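Local coordinates for protein ribose-phosphate pyrophosphokinase (Thermus thermophilus, PDB 7PN0) that catalyses the transfer of a diphosphate group from ATP to ribose 5-phosphate, giving phosphoribosyl diphosphate (PRPP), a precursor of nucleotides, at residues 92-97 / 126-131; 219-224 / 244-249. One frame throughout, in Å; residues are numbered along the deposited sequence.

Interaction 1 of 2, residues 92-97 / 126-131; sequences SYARSD and MTLHSP. With ADP (adenosine-5'-diphosphate), chain C; SO4 (sulfate ion), chain F.
Two loops of the ADP pocket meet here, a 3-10 turn at 92-95 and the segment that follows strand 122-126, and they touch chiefly where R95 and A94 pack against H129. CG of R95 sits over one face of the imidazole, 3.8 Å from its centroid and only 16° off the ring normal, a CH-pi contact displaced slightly toward the rim. Nearer the backbone, the methyl CB of A94 lies 3.7 Å from CB of H129 and also touches CD2 of L128. CG of H129 is anti to its backbone N (chi1 175°), and the ring presents a face to R95 CG. H129 NE2 donates to the terminal-phosphate oxygen O2B of ADP at 2.7 Å, with an N-H...O angle of 148°, while ND1 is bound to D219.

The R95 chain bends at chi3, and N3 of ADP lies 3.3 Å above the guanidinium plane, over its centre. NH1 of R95 forms a salt bridge with E220. An alanine at R95 would probably leave E220 without its charge partner and uncover both the H129 ring face and the adenine atoms near N3. Elsewhere on the base, OG of S96 donates to N7 of ADP at 2.7 Å.

The polar link between the two segments is the bond from S130 OG to D97 OD2, 2.6 Å, which meets the lone pair pointing away from the other carboxylate oxygen. Q132 of a neighbouring subunit also binds OD2. R95 and S96 thus meet the adenine and H129 the terminal phosphate, while K98 and N36 of another neighbouring subunit complete the grip on ADP, as expected of the nucleotide site of a PRPP synthetase.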
# COMPACT_ATOMS: atom_id res chain seq x y z
N SER A 92 8.43 25.15 0.01
CA SER A 92 9.19 25.73 1.16
C SER A 92 9.77 24.60 2.01
O SER A 92 10.91 24.74 2.52
CB SER A 92 8.31 26.63 1.97
OG SER A 92 7.29 25.92 2.67
N TYR A 93 8.98 23.54 2.21
CA TYR A 93 9.40 22.47 3.15
C TYR A 93 10.54 21.64 2.57
O TYR A 93 11.06 20.75 3.32
CB TYR A 93 8.23 21.61 3.61
CG TYR A 93 7.38 22.21 4.71
CD1 TYR A 93 7.82 22.18 6.03
CD2 TYR A 93 6.15 22.79 4.43
CE1 TYR A 93 7.05 22.68 7.07
CE2 TYR A 93 5.37 23.30 5.46
CZ TYR A 93 5.81 23.23 6.77
OH TYR A 93 5.06 23.76 7.77
N ALA A 94 11.03 21.93 1.35
CA ALA A 94 12.26 21.28 0.85
C ALA A 94 13.41 21.62 1.82
O ALA A 94 14.40 20.91 1.83
CB ALA A 94 12.58 21.67 -0.58
N ARG A 95 13.32 22.68 2.61
CA ARG A 95 14.40 23.03 3.56
C ARG A 95 14.44 22.01 4.70
O ARG A 95 15.43 21.93 5.38
CB ARG A 95 14.20 24.42 4.13
CG ARG A 95 14.34 25.50 3.08
CD ARG A 95 14.18 26.93 3.57
NE ARG A 95 15.15 27.25 4.62
CZ ARG A 95 15.18 28.42 5.27
NH1 ARG A 95 14.30 29.37 4.96
NH2 ARG A 95 16.08 28.60 6.22
N SER A 96 13.33 21.33 4.95
CA SER A 96 13.20 20.35 6.05
C SER A 96 13.54 18.98 5.49
O SER A 96 12.63 18.11 5.37
CB SER A 96 11.80 20.38 6.63
OG SER A 96 11.50 21.64 7.21
N ASP A 97 14.81 18.81 5.13
CA ASP A 97 15.24 17.71 4.23
C ASP A 97 16.19 16.75 4.95
O ASP A 97 16.67 15.84 4.31
CB ASP A 97 15.85 18.29 2.95
CG ASP A 97 17.14 19.07 3.21
OD1 ASP A 97 17.42 19.37 4.41
OD2 ASP A 97 17.92 19.21 2.25
N MET A 126 10.01 23.84 -9.05
CA MET A 126 11.17 24.61 -9.55
C MET A 126 12.12 24.84 -8.38
O MET A 126 11.66 25.12 -7.28
CB MET A 126 10.76 25.93 -10.19
CG MET A 126 11.93 26.82 -10.57
SD MET A 126 11.35 28.33 -11.43
CE MET A 126 11.13 27.70 -13.09
N THR A 127 13.41 24.76 -8.65
CA THR A 127 14.46 25.08 -7.66
C THR A 127 14.12 24.50 -6.28
O THR A 127 13.96 25.28 -5.29
CB THR A 127 14.75 26.58 -7.64
OG1 THR A 127 14.94 27.07 -8.98
CG2 THR A 127 15.97 26.88 -6.79
N LEU A 128 14.15 23.18 -6.13
CA LEU A 128 14.10 22.54 -4.78
C LEU A 128 15.31 22.98 -3.97
O LEU A 128 16.38 23.16 -4.55
CB LEU A 128 14.09 21.03 -4.91
CG LEU A 128 12.79 20.50 -5.47
CD1 LEU A 128 12.97 19.05 -5.83
CD2 LEU A 128 11.66 20.69 -4.47
N HIS A 129 15.10 23.24 -2.69
CA HIS A 129 16.16 23.69 -1.76
C HIS A 129 17.36 22.74 -1.82
O HIS A 129 18.51 23.22 -1.85
CB HIS A 129 15.62 23.77 -0.34
CG HIS A 129 16.69 24.12 0.63
ND1 HIS A 129 17.29 25.39 0.64
CD2 HIS A 129 17.34 23.36 1.55
CE1 HIS A 129 18.23 25.39 1.58
NE2 HIS A 129 18.27 24.17 2.17
N SER A 130 17.11 21.44 -1.87
CA SER A 130 18.18 20.44 -2.09
C SER A 130 17.71 19.46 -3.15
O SER A 130 16.53 19.10 -3.18
CB SER A 130 18.59 19.78 -0.81
OG SER A 130 17.62 18.83 -0.34
N PRO A 131 18.61 18.98 -4.01
CA PRO A 131 18.20 18.05 -5.07
C PRO A 131 17.81 16.67 -4.55
O PRO A 131 17.03 15.99 -5.21
CB PRO A 131 19.46 18.02 -5.93
CG PRO A 131 20.58 18.18 -4.93
CD PRO A 131 20.06 19.27 -4.02
PB ADP C . 20.60 24.80 4.69
O1B ADP C . 21.43 24.58 3.42
O2B ADP C . 19.29 24.03 4.68
O3B ADP C . 20.42 26.24 5.13
PA ADP C . 20.94 23.67 7.17
O1A ADP C . 20.13 22.43 6.92
O2A ADP C . 22.04 23.60 8.17
O3A ADP C . 21.56 24.17 5.80
O5' ADP C . 19.95 24.92 7.49
C5' ADP C . 18.56 24.70 7.87
C4' ADP C . 18.12 25.67 8.95
O4' ADP C . 16.78 26.14 8.62
C3' ADP C . 18.00 25.10 10.37
O3' ADP C . 18.78 23.93 10.62
C2' ADP C . 16.56 24.58 10.38
O2' ADP C . 16.06 24.53 11.68
C1' ADP C . 15.84 25.61 9.51
N9 ADP C . 14.73 25.03 8.73
C8 ADP C . 14.42 23.70 8.56
N7 ADP C . 13.34 23.50 7.84
C5 ADP C . 12.90 24.78 7.55
C6 ADP C . 11.79 25.26 6.83
N6 ADP C . 10.92 24.45 6.23
N1 ADP C . 11.62 26.61 6.72
C2 ADP C . 12.54 27.40 7.30
N3 ADP C . 13.62 27.06 7.98
C4 ADP C . 13.75 25.73 8.09
S SO4 F . 18.18 25.56 -10.02
O1 SO4 F . 18.50 24.71 -11.13
O2 SO4 F . 17.03 26.36 -10.39
O3 SO4 F . 19.32 26.46 -9.71
O4 SO4 F . 17.84 24.77 -8.88

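Interaction 2 of 2, residues 219-224 / 244-249; sequences DEISTA and AAATHG. With SO4 (sulfate ion), chain D; SO4 (sulfate ion), chain G.
The carbonyl oxygen of D219 receives two backbone N-H groups from the opposite segment. H248 N gives the sounder bond, 3.0 Å to D219 O with an N-H...O angle of 161°, and T247 N adds a weak one to the same oxygen. CD2 of H248 also comes within 3.4 Å of D219 O. Two residues beyond D219, I221 N donates to H248 O at 2.8 Å, and CA of E220 approaches that oxygen too. These links make a short parallel pair, E220 beside H248 and I221 beside G249, set just past the corners at D219 and T247.

The side chains of E220 and H248 share a face of the pair, their CB atoms 3.8 Å apart. Away from them, I221 has CG1 anti to the carbonyl carbon (chi1 -60°), and its CD1 presses on CB of A246 at 3.5 Å. H248 is held further by T272 at ND1 and by the carbonyl of T127 at NE2.

Past the strand, S222 N and A224 N both donate to O4 of the chain D sulfate, S222 N at 2.8 Å. That ion probably comes from the crystallisation liquor and may occupy a phosphate site. Backbone bonds thus fix the corner while amides of the following loop grip an anion, consistent with the phosphate-binding role of the PRPP loop in this family.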
# COMPACT_ATOMS: atom_id res chain seq x y z
N ASP A 219 18.93 30.02 -4.00
CA ASP A 219 17.66 29.34 -4.34
C ASP A 219 16.50 30.24 -3.89
O ASP A 219 15.46 30.34 -4.59
CB ASP A 219 17.59 27.93 -3.73
CG ASP A 219 17.69 27.88 -2.22
OD1 ASP A 219 18.58 28.56 -1.67
OD2 ASP A 219 16.87 27.15 -1.56
N GLU A 220 16.63 30.86 -2.72
CA GLU A 220 15.51 31.64 -2.18
C GLU A 220 16.05 32.81 -1.36
O GLU A 220 17.18 32.77 -0.97
CB GLU A 220 14.58 30.80 -1.31
CG GLU A 220 15.23 30.14 -0.12
CD GLU A 220 14.22 29.57 0.84
OE1 GLU A 220 14.15 30.06 1.99
OE2 GLU A 220 13.48 28.62 0.43
N ILE A 221 15.22 33.82 -1.23
CA ILE A 221 15.36 34.93 -0.25
C ILE A 221 14.12 34.88 0.63
O ILE A 221 12.99 35.08 0.12
CB ILE A 221 15.52 36.26 -0.99
CG1 ILE A 221 16.75 36.26 -1.89
CG2 ILE A 221 15.56 37.40 0.00
CD1 ILE A 221 16.62 37.18 -3.07
N SER A 222 14.33 34.55 1.91
CA SER A 222 13.28 34.56 2.95
C SER A 222 13.36 35.88 3.72
O SER A 222 12.60 36.82 3.37
CB SER A 222 13.38 33.32 3.82
OG SER A 222 14.69 33.13 4.35
N THR A 223 14.22 35.95 4.73
CA THR A 223 14.41 37.13 5.61
C THR A 223 15.48 38.07 5.05
O THR A 223 15.67 39.16 5.64
CB THR A 223 14.80 36.70 7.02
OG1 THR A 223 16.09 36.10 6.97
CG2 THR A 223 13.82 35.73 7.63
N ALA A 224 16.17 37.68 3.98
CA ALA A 224 17.29 38.42 3.35
C ALA A 224 18.50 38.51 4.29
O ALA A 224 19.39 39.31 3.98
CB ALA A 224 16.84 39.80 2.93
N ALA A 244 21.68 40.98 -6.79
CA ALA A 244 21.33 39.68 -6.19
C ALA A 244 20.14 39.11 -6.95
O ALA A 244 19.28 39.91 -7.38
CB ALA A 244 20.98 39.83 -4.76
N ALA A 245 20.08 37.79 -7.07
CA ALA A 245 18.91 37.12 -7.64
C ALA A 245 18.67 35.81 -6.90
O ALA A 245 19.62 35.27 -6.29
CB ALA A 245 19.10 36.93 -9.12
N ALA A 246 17.44 35.34 -6.94
CA ALA A 246 17.05 34.04 -6.37
C ALA A 246 15.89 33.52 -7.20
O ALA A 246 15.23 34.35 -7.89
CB ALA A 246 16.66 34.17 -4.91
N THR A 247 15.59 32.23 -7.08
CA THR A 247 14.33 31.70 -7.66
C THR A 247 13.14 32.20 -6.86
O THR A 247 12.20 32.83 -7.45
CB THR A 247 14.34 30.18 -7.80
OG1 THR A 247 15.45 29.80 -8.62
CG2 THR A 247 13.03 29.75 -8.39
N HIS A 248 13.13 31.93 -5.56
CA HIS A 248 11.95 32.11 -4.69
C HIS A 248 12.12 33.38 -3.87
O HIS A 248 13.03 33.43 -2.98
CB HIS A 248 11.76 30.88 -3.81
CG HIS A 248 11.80 29.59 -4.56
ND1 HIS A 248 10.85 29.26 -5.51
CD2 HIS A 248 12.62 28.51 -4.45
CE1 HIS A 248 11.11 28.06 -5.98
NE2 HIS A 248 12.20 27.58 -5.37
N GLY A 249 11.28 34.36 -4.17
CA GLY A 249 11.22 35.65 -3.48
C GLY A 249 10.19 35.55 -2.41
O GLY A 249 9.02 35.96 -2.63
S SO4 D . 18.25 34.78 2.72
O1 SO4 D . 19.00 35.85 2.06
O2 SO4 D . 18.31 33.59 1.89
O3 SO4 D . 18.88 34.49 4.00
O4 SO4 D . 16.86 35.14 2.88
S SO4 G . 17.75 36.08 10.16
O1 SO4 G . 18.64 36.35 9.08
O2 SO4 G . 16.55 35.45 9.69
O3 SO4 G . 18.43 35.21 11.07
O4 SO4 G . 17.38 37.30 10.82

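Overall arrangement
Interaction 1 closes before interaction 2 opens along the chain, and their centres lie 13 Å apart. Each joins segments at or beyond the ends of two neighbouring parallel strands: 83-88 and 122-126 in the five-stranded sheet for the first, 213-218 and 241-246 in the seven-stranded mixed sheet for the second. The two sheets are bridged at their loop ends, where T127 OG1 lies 2.8 Å from T247 OG1, a probable hydrogen bond, and CG2 of T127 packs on CB of D219. This places the ADP pocket of interaction 1 beside the anion-binding loop of interaction 2, consistent with an active site formed between two PRTase-like halves.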